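Local coordinates for protein putative acetamidase/formamidase (PDB 5UBU) that probably hydrolyses carbon-nitrogen bonds of linear amides such as acetamide or formamide, at residues V196-P201 and T263-G268; G202-L207 and R257-E262; R278-D283 and V321-N326. All blocks are in the same frame, centred on the assembly; numbering follows the deposited sequence.

Contact 1 of 3, residues V196-P201 and T263-G268; sequences VPDIGP and TIMSIG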
loop_
_atom_site.group_PDB
_atom_site.type_symbol
_atom_site.label_atom_id
_atom_site.label_comp_id
_atom_site.label_asym_id
_atom_site.label_seq_id
_atom_site.Cartn_x
_atom_site.Cartn_y
_atom_site.Cartn_z
ATOM N N VAL B 196 4.636 19.553 5.228
ATOM C CA VAL B 196 5.650 19.117 6.183
ATOM C C VAL B 196 5.806 20.275 7.173
ATOM O O VAL B 196 6.297 21.340 6.790
ATOM C CB VAL B 196 6.995 18.802 5.488
ATOM C CG1 VAL B 196 8.094 18.537 6.513
ATOM C CG2 VAL B 196 6.842 17.610 4.558
ATOM N N PRO B 197 5.395 20.076 8.443
ATOM C CA PRO B 197 5.451 21.123 9.486
ATOM C C PRO B 197 6.783 21.838 9.662
ATOM O O PRO B 197 6.804 22.983 10.114
ATOM C CB PRO B 197 5.132 20.362 10.773
ATOM C CG PRO B 197 4.337 19.193 10.331
ATOM C CD PRO B 197 4.838 18.816 8.969
ATOM N N ASP B 198 7.874 21.170 9.307
ATOM C CA ASP B 198 9.228 21.727 9.459
ATOM C C ASP B 198 9.596 22.839 8.468
ATOM O O ASP B 198 10.554 23.576 8.700
ATOM C CB ASP B 198 10.241 20.594 9.340
ATOM C CG ASP B 198 10.018 19.511 10.362
ATOM O OD1 ASP B 198 10.397 19.686 11.533
ATOM O OD2 ASP B 198 9.503 18.456 9.978
ATOM N N ILE B 199 8.838 22.963 7.384
ATOM C CA ILE B 199 9.094 23.974 6.358
ATOM C C ILE B 199 8.481 25.321 6.764
ATOM O O ILE B 199 7.521 25.804 6.164
ATOM C CB ILE B 199 8.594 23.478 4.979
ATOM C CG1 ILE B 199 9.358 22.202 4.618
ATOM C CG2 ILE B 199 8.805 24.533 3.890
ATOM C CD1 ILE B 199 8.887 21.539 3.349
ATOM N N GLY B 200 9.063 25.913 7.803
ATOM C CA GLY B 200 8.616 27.205 8.325
ATOM C C GLY B 200 9.802 28.118 8.599
ATOM O O GLY B 200 10.919 27.849 8.144
ATOM N N PRO B 201 9.566 29.216 9.342
ATOM C CA PRO B 201 10.639 30.146 9.686
ATOM C C PRO B 201 11.834 29.410 10.260
ATOM O O PRO B 201 11.667 28.553 11.118
ATOM C CB PRO B 201 9.999 31.048 10.729
ATOM C CG PRO B 201 8.553 31.050 10.365
ATOM C CD PRO B 201 8.250 29.692 9.811
ATOM N N THR B 263 18.923 19.839 11.894
ATOM C CA THR B 263 18.948 18.669 10.987
ATOM C C THR B 263 18.957 18.956 9.490
ATOM O O THR B 263 18.807 20.092 9.050
ATOM C CB THR B 263 17.660 17.807 11.182
ATOM O OG1 THR B 263 16.523 18.500 10.647
ATOM C CG2 THR B 263 17.410 17.484 12.646
ATOM N N ILE B 264 19.148 17.878 8.734
ATOM C CA ILE B 264 19.051 17.881 7.280
ATOM C C ILE B 264 17.938 16.848 7.045
ATOM O O ILE B 264 17.755 15.945 7.867
ATOM C CB ILE B 264 20.361 17.504 6.542
ATOM C CG1 ILE B 264 20.752 16.043 6.770
ATOM C CG2 ILE B 264 21.482 18.444 6.949
ATOM C CD1 ILE B 264 21.940 15.612 5.953
HETATM N N MSE B 265 17.200 16.977 5.944
HETATM C CA MSE B 265 16.103 16.065 5.664
HETATM C C MSE B 265 15.845 15.875 4.205
HETATM O O MSE B 265 15.943 16.815 3.434
HETATM C CB MSE B 265 14.861 16.688 6.320
HETATM C CG MSE B 265 13.544 15.913 6.113
HETATM SE SE MSE B 265 11.959 17.068 6.441
HETATM C CE MSE B 265 12.041 16.977 8.394
ATOM N N SER B 266 15.535 14.640 3.819
ATOM C CA SER B 266 15.177 14.309 2.440
ATOM C C SER B 266 13.668 14.103 2.459
ATOM O O SER B 266 13.152 13.351 3.292
ATOM C CB SER B 266 15.888 13.058 1.955
ATOM O OG SER B 266 17.274 13.284 1.799
ATOM N N ILE B 267 12.967 14.760 1.541
ATOM C CA ILE B 267 11.508 14.700 1.484
ATOM C C ILE B 267 10.996 13.907 0.292
ATOM O O ILE B 267 11.109 14.348 -0.838
ATOM C CB ILE B 267 10.928 16.127 1.435
ATOM C CG1 ILE B 267 11.437 16.933 2.644
ATOM C CG2 ILE B 267 9.402 16.090 1.405
ATOM C CD1 ILE B 267 11.074 18.402 2.626
ATOM N N GLY B 268 10.419 12.744 0.563
ATOM C CA GLY B 268 9.874 11.884 -0.483
ATOM C C GLY B 268 8.360 11.919 -0.481
ATOM O O GLY B 268 7.749 12.071 0.576
#
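Met-265, Val-196 and Asp-198 meet where the loop 196-201 folds over the strand 263-268. The selenomethionine Met-265 carries SE and CE across to the loop: CG stands anti to the backbone N (chi1 178°), and the chain runs on extended to SE before it bends at chi3 (-78°). SE then lies 4.1 Å from Val-196 CG1, the two side chains sliding past each other in opposite directions. The bend brings CE of Met-265 to Asp-198, which it meets at about a right angle, with CE 3.3 Å from OD2 of Asp-198 and somewhat farther from CG. The carboxylate takes its main polar partner from outside the two segments, OD1 forming a salt bridge with Arg-310, while the methyl group of Met-265 packs beside the other oxygen.

A type I beta turn from Val-196 to Ile-199, closed by Ile-199 N to Val-196 O at 3.1 Å, bears all three loop residues that touch the strand. The loop follows the sodium ligands Asn-193 and Asp-195, and the Val-196 side chain is about 10 Å from a bound sodium ion. The strand 263-268 belongs to the large mixed sheet, so the turn packs on one face of that sheet, and on the same face Met-265 also touches Met-258 and Met-324 of the two flanking strands.

Farther along the strand, Ile-199 and Ile-267 reach toward each other tip to tip, CD1 of Ile-199 lying 3.9 Å from CD1 of Ile-267. The second branch of Ile-267, CG2, faces Val-196 CG2 at 4.3 Å. Met-194 touches both isoleucines, and Thr-320 packs against Val-196 and Ile-267.

Contact 2 of 3, residues G202-L207 and R257-E262; sequences GSITYL and RMENAE
In an antiparallel pair of neighbouring strands in the large mixed sheet, Ile-204 and Tyr-206 of strand 203-207 face Glu-259 and Arg-257 of strand 257-260; the axes of these short strand segments approach to 4.5 Å. Ile-204 with Glu-259 and Tyr-206 with Arg-257 are the hydrogen-bonded pairs. Ile-204 N donates to Glu-259 O at 2.9 Å, and the return bond from Glu-259 N to Ile-204 O is more bent, 139° at the hydrogen. Tyr-206 N and Arg-257 O bond nearly straight, and Arg-257 N reaches Tyr-206 O at 3.0 Å. Between them, Thr-205 opposes Met-258 in a non-hydrogen-bonded pair, with Thr-205 OG1 4.0 Å from Met-258 CB.

On the face that carries Ile-204, Tyr-206, Arg-257 and Glu-259, a diagonal link joins Tyr-206 OH, the donor, to Glu-259 OE1; its modelled length of 2.5 Å is very short and should not be read as unusual strength. OE1 lies at the ring's edge and in its plane, while ring and carboxylate planes stand 42° apart. In Glu-259, chi1 (178°) sets CG anti to the backbone N, and the extended chain beyond it brings OE1 to the phenol; its CB packs against Tyr-206 CE2 at 3.8 Å. Strand 203-208 is joined on its far side to strand 101-111, and strand 257-260 to 263-270, so this pairing lies well inside the sheet.

The buried charges have further partners: Glu-259 OE2 forms a salt bridge with Lys-327, which would favour an ionised carboxylate, and Arg-257 turns its side chain away to Asp-283 and makes a cation-pi interaction with Trp-287. The Tyr-206 ring itself meets Trp-251 edge-to-face.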
loop_
_atom_site.group_PDB
_atom_site.type_symbol
_atom_site.label_atom_id
_atom_site.label_comp_id
_atom_site.label_asym_id
_atom_site.label_seq_id
_atom_site.Cartn_x
_atom_site.Cartn_y
_atom_site.Cartn_z
ATOM N N GLY B 202 13.020 29.726 9.756
ATOM C CA GLY B 202 14.254 29.083 10.200
ATOM C C GLY B 202 14.630 27.844 9.409
ATOM O O GLY B 202 15.550 27.129 9.802
ATOM N N SER B 203 13.932 27.588 8.295
ATOM C CA SER B 203 14.222 26.430 7.457
ATOM C C SER B 203 14.621 26.886 6.059
ATOM O O SER B 203 14.187 27.935 5.596
ATOM C CB SER B 203 13.002 25.515 7.340
ATOM O OG SER B 203 11.973 26.087 6.528
ATOM N N ILE B 204 15.439 26.071 5.400
ATOM C CA ILE B 204 15.894 26.322 4.038
ATOM C C ILE B 204 15.481 25.096 3.254
ATOM O O ILE B 204 15.917 24.002 3.578
ATOM C CB ILE B 204 17.429 26.469 3.939
ATOM C CG1 ILE B 204 17.942 27.549 4.897
ATOM C CG2 ILE B 204 17.834 26.801 2.504
ATOM C CD1 ILE B 204 19.463 27.659 4.954
ATOM N N THR B 205 14.641 25.268 2.241
ATOM C CA THR B 205 14.198 24.142 1.419
ATOM C C THR B 205 14.940 24.190 0.076
ATOM O O THR B 205 15.029 25.250 -0.555
ATOM C CB THR B 205 12.672 24.164 1.189
ATOM O OG1 THR B 205 11.995 24.122 2.447
ATOM C CG2 THR B 205 12.227 22.972 0.364
ATOM N N TYR B 206 15.473 23.038 -0.339
ATOM C CA TYR B 206 16.209 22.905 -1.601
ATOM C C TYR B 206 15.338 22.176 -2.615
ATOM O O TYR B 206 14.924 21.055 -2.369
ATOM C CB TYR B 206 17.519 22.160 -1.365
ATOM C CG TYR B 206 18.404 22.853 -0.348
ATOM C CD1 TYR B 206 19.055 24.038 -0.666
ATOM C CD2 TYR B 206 18.599 22.323 0.920
ATOM C CE1 TYR B 206 19.865 24.689 0.255
ATOM C CE2 TYR B 206 19.412 22.964 1.847
ATOM C CZ TYR B 206 20.044 24.149 1.507
ATOM O OH TYR B 206 20.855 24.800 2.405
ATOM N N LEU B 207 15.061 22.825 -3.743
ATOM C CA LEU B 207 14.198 22.273 -4.795
ATOM C C LEU B 207 14.953 22.119 -6.122
ATOM O O LEU B 207 15.604 23.060 -6.567
ATOM C CB LEU B 207 13.007 23.207 -5.004
ATOM C CG LEU B 207 12.089 23.395 -3.784
ATOM C CD1 LEU B 207 11.106 24.543 -3.989
ATOM C CD2 LEU B 207 11.341 22.104 -3.472
ATOM N N ARG B 257 14.915 18.628 -0.550
ATOM C CA ARG B 257 15.659 18.468 0.692
ATOM C C ARG B 257 15.505 19.741 1.484
ATOM O O ARG B 257 15.186 20.785 0.924
ATOM C CB ARG B 257 17.127 18.214 0.418
ATOM C CG ARG B 257 17.396 16.889 -0.243
ATOM C CD ARG B 257 18.842 16.776 -0.693
ATOM N NE ARG B 257 19.107 15.448 -1.247
ATOM C CZ ARG B 257 20.263 15.056 -1.772
ATOM N NH1 ARG B 257 21.301 15.882 -1.840
ATOM N NH2 ARG B 257 20.378 13.827 -2.240
HETATM N N MSE B 258 15.685 19.657 2.791
HETATM C CA MSE B 258 15.596 20.852 3.619
HETATM C C MSE B 258 16.652 20.779 4.682
HETATM O O MSE B 258 17.285 19.750 4.897
HETATM C CB MSE B 258 14.161 21.165 4.087
HETATM C CG MSE B 258 13.695 20.431 5.332
HETATM SE SE MSE B 258 14.147 21.402 6.998
HETATM C CE MSE B 258 13.517 19.999 8.234
ATOM N N GLU B 259 16.843 21.905 5.344
ATOM C CA GLU B 259 17.857 22.041 6.353
ATOM C C GLU B 259 17.414 23.087 7.354
ATOM O O GLU B 259 16.762 24.056 6.987
ATOM C CB GLU B 259 19.122 22.513 5.641
ATOM C CG GLU B 259 20.334 22.774 6.509
ATOM C CD GLU B 259 21.538 23.310 5.731
ATOM O OE1 GLU B 259 21.403 23.717 4.556
ATOM O OE2 GLU B 259 22.635 23.333 6.319
ATOM N N ASN B 260 17.742 22.876 8.621
ATOM C CA ASN B 260 17.443 23.855 9.672
ATOM C C ASN B 260 18.577 23.828 10.696
ATOM O O ASN B 260 19.576 23.143 10.499
ATOM C CB ASN B 260 16.045 23.666 10.295
ATOM C CG ASN B 260 15.851 22.323 10.937
ATOM O OD1 ASN B 260 16.809 21.636 11.285
ATOM N ND2 ASN B 260 14.586 21.942 11.116
ATOM N N ALA B 261 18.429 24.569 11.784
ATOM C CA ALA B 261 19.482 24.636 12.788
ATOM C C ALA B 261 20.004 23.289 13.264
ATOM O O ALA B 261 21.217 23.125 13.411
ATOM C CB ALA B 261 19.031 25.476 13.985
ATOM N N GLU B 262 19.109 22.315 13.446
ATOM C CA GLU B 262 19.520 21.017 13.984
ATOM C C GLU B 262 19.607 19.818 13.034
ATOM O O GLU B 262 20.326 18.874 13.346
ATOM C CB GLU B 262 18.644 20.662 15.198
ATOM C CG GLU B 262 18.759 21.686 16.337
ATOM C CD GLU B 262 18.212 21.223 17.683
ATOM O OE1 GLU B 262 17.643 20.105 17.829
ATOM O OE2 GLU B 262 18.373 22.013 18.637
#

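Contact 3 of 3, residues R278-D283 and V321-N326; sequences RIAYRD and VGAMLN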
loop_
_atom_site.group_PDB
_atom_site.type_symbol
_atom_site.label_atom_id
_atom_site.label_comp_id
_atom_site.label_asym_id
_atom_site.label_seq_id
_atom_site.Cartn_x
_atom_site.Cartn_y
_atom_site.Cartn_z
ATOM N N ARG B 278 10.581 5.067 1.856
ATOM C CA ARG B 278 11.755 4.482 1.174
ATOM C C ARG B 278 12.507 5.527 0.379
ATOM O O ARG B 278 13.732 5.616 0.458
ATOM C CB ARG B 278 11.332 3.352 0.243
ATOM C CG ARG B 278 11.082 2.056 0.966
ATOM C CD ARG B 278 10.324 1.100 0.095
ATOM N NE ARG B 278 10.173 -0.202 0.725
ATOM C CZ ARG B 278 9.217 -1.080 0.438
ATOM N NH1 ARG B 278 8.240 -0.788 -0.420
ATOM N NH2 ARG B 278 9.202 -2.247 1.070
ATOM N N ILE B 279 11.744 6.309 -0.385
ATOM C CA ILE B 279 12.271 7.400 -1.200
ATOM C C ILE B 279 13.082 8.381 -0.350
ATOM O O ILE B 279 14.199 8.745 -0.715
ATOM C CB ILE B 279 11.114 8.139 -1.910
ATOM C CG1 ILE B 279 10.556 7.266 -3.030
ATOM C CG2 ILE B 279 11.591 9.442 -2.520
ATOM C CD1 ILE B 279 9.246 7.761 -3.604
ATOM N N ALA B 280 12.508 8.786 0.784
ATOM C CA ALA B 280 13.155 9.729 1.692
ATOM C C ALA B 280 14.437 9.151 2.268
ATOM O O ALA B 280 15.510 9.771 2.161
ATOM C CB ALA B 280 12.206 10.126 2.812
ATOM N N TYR B 281 14.337 7.976 2.885
ATOM C CA TYR B 281 15.530 7.361 3.448
ATOM C C TYR B 281 16.612 7.084 2.421
ATOM O O TYR B 281 17.778 7.342 2.692
ATOM C CB TYR B 281 15.240 6.096 4.261
ATOM C CG TYR B 281 15.062 6.337 5.744
ATOM C CD1 TYR B 281 16.113 6.861 6.498
ATOM C CD2 TYR B 281 13.905 5.959 6.410
ATOM C CE1 TYR B 281 15.997 7.066 7.861
ATOM C CE2 TYR B 281 13.788 6.133 7.781
ATOM C CZ TYR B 281 14.844 6.694 8.500
ATOM O OH TYR B 281 14.734 6.894 9.857
ATOM N N ARG B 282 16.240 6.590 1.244
ATOM C CA ARG B 282 17.253 6.288 0.228
ATOM C C ARG B 282 17.944 7.574 -0.244
ATOM O O ARG B 282 19.163 7.597 -0.458
ATOM C CB ARG B 282 16.675 5.550 -0.963
ATOM C CG ARG B 282 17.792 4.930 -1.792
ATOM C CD ARG B 282 17.326 4.170 -2.994
ATOM N NE ARG B 282 16.842 5.041 -4.057
ATOM C CZ ARG B 282 16.470 4.624 -5.263
ATOM N NH1 ARG B 282 16.019 5.506 -6.147
ATOM N NH2 ARG B 282 16.527 3.335 -5.584
ATOM N N ASP B 283 17.158 8.636 -0.401
ATOM C CA ASP B 283 17.709 9.916 -0.842
ATOM C C ASP B 283 18.679 10.441 0.206
ATOM O O ASP B 283 19.723 10.987 -0.143
ATOM C CB ASP B 283 16.631 10.966 -1.060
ATOM C CG ASP B 283 17.195 12.249 -1.645
ATOM O OD1 ASP B 283 17.638 12.212 -2.809
ATOM O OD2 ASP B 283 17.178 13.298 -0.957
ATOM N N VAL B 321 6.711 12.223 3.335
ATOM C CA VAL B 321 7.492 11.802 4.489
ATOM C C VAL B 321 8.890 12.402 4.422
ATOM O O VAL B 321 9.493 12.448 3.351
ATOM C CB VAL B 321 7.639 10.264 4.486
ATOM C CG1 VAL B 321 8.519 9.795 5.644
ATOM C CG2 VAL B 321 6.269 9.589 4.536
ATOM N N GLY B 322 9.407 12.836 5.566
ATOM C CA GLY B 322 10.747 13.406 5.648
ATOM C C GLY B 322 11.660 12.506 6.469
ATOM O O GLY B 322 11.302 12.125 7.576
ATOM N N ALA B 323 12.821 12.143 5.923
ATOM C CA ALA B 323 13.805 11.316 6.633
ATOM C C ALA B 323 14.918 12.252 7.095
ATOM O O ALA B 323 15.567 12.886 6.279
ATOM C CB ALA B 323 14.356 10.234 5.722
HETATM N N MSE B 324 15.143 12.322 8.401
HETATM C CA MSE B 324 16.134 13.224 8.974
HETATM C C MSE B 324 17.331 12.621 9.621
HETATM O O MSE B 324 17.344 11.448 9.957
HETATM C CB MSE B 324 15.469 13.889 10.171
HETATM C CG MSE B 324 14.705 15.150 9.833
HETATM SE SE MSE B 324 13.247 15.279 11.149
HETATM C CE MSE B 324 14.180 16.043 12.712
ATOM N N LEU B 325 18.347 13.457 9.814
ATOM C CA LEU B 325 19.566 13.087 10.513
ATOM C C LEU B 325 20.053 14.358 11.211
ATOM O O LEU B 325 20.107 15.426 10.607
ATOM C CB LEU B 325 20.638 12.543 9.576
ATOM C CG LEU B 325 21.920 12.082 10.295
ATOM C CD1 LEU B 325 21.622 10.919 11.231
ATOM C CD2 LEU B 325 23.001 11.700 9.301
ATOM N N ASN B 326 20.384 14.235 12.489
ATOM C CA ASN B 326 20.852 15.362 13.281
ATOM C C ASN B 326 22.235 15.793 12.791
ATOM O O ASN B 326 23.109 14.959 12.585
ATOM C CB ASN B 326 20.855 14.973 14.769
ATOM C CG ASN B 326 21.185 16.133 15.686
ATOM O OD1 ASN B 326 22.240 16.777 15.573
ATOM N ND2 ASN B 326 20.306 16.374 16.636
#
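A chi1 of -93° places CG of Tyr-281, and chi2 of -62° sets the ring plane so that one face meets the methyl group of Ala-323. CB of Ala-323 stands 4.0 Å from the centroid of the Tyr-281 ring and 17° off its normal, a CH-pi contact. The methyl is offset toward the rim: CD1 of Tyr-281 is 3.9 Å from Ala-323 CB, with CG of the ring nearly as close.

Ala-280 supplies the second half of the contact. Its CB points at the strand and lies 3.6 Å from Ala-323 CB, so that the methyl group of Ala-323 sits in the corner formed by the Ala-280 methyl and the Tyr-281 ring; Ala-323 CB also lies 3.6 Å from Tyr-281 N of the helix backbone. Ala-280 CB reaches the strand backbone as well, 3.6 Å from Val-321 O. These small side chains allow a close approach of helix 278-283 to strand 321-326: the axes of the two short segments come within 7.0 Å and run roughly in the same direction.

The helix is part of 273-291, which packs on the large mixed sheet next to the strands 263-270 and 319-326. Val-321 extends the apolar seam toward the start of that helix, against Leu-273, Ala-276 and Thr-277.

Tyr-281 OH hydrogen-bonds Asp-227 O of the third subunit, while Ile-230 of that subunit packs on the same side chain. Arg-282, whose side chain starts away from the strand, forms a salt bridge with Asp-133 of the second subunit.

From the N terminus, the loop 196-201 opens contact 1 and runs directly into strand 203-208, where contact 2 opens. Contact 2 closes first, at 257-262, and contact 1 closes at once afterwards on the following strand, 263-270, so the loop of contact 2 lies within that of contact 1. The chain then enters helix 273-291 and opens contact 3, which closes at strand 319-326, in series with the other two. All three meet in the large mixed sheet: Met-258 N probably donates a hydrogen bond to Met-265 O, and Ala-323 N to Ser-266 O. Asp-283 ties the helix to both earlier contacts, its OD2 probably hydrogen-bonded to Ser-266 OG and forming a salt bridge with Arg-257 NE.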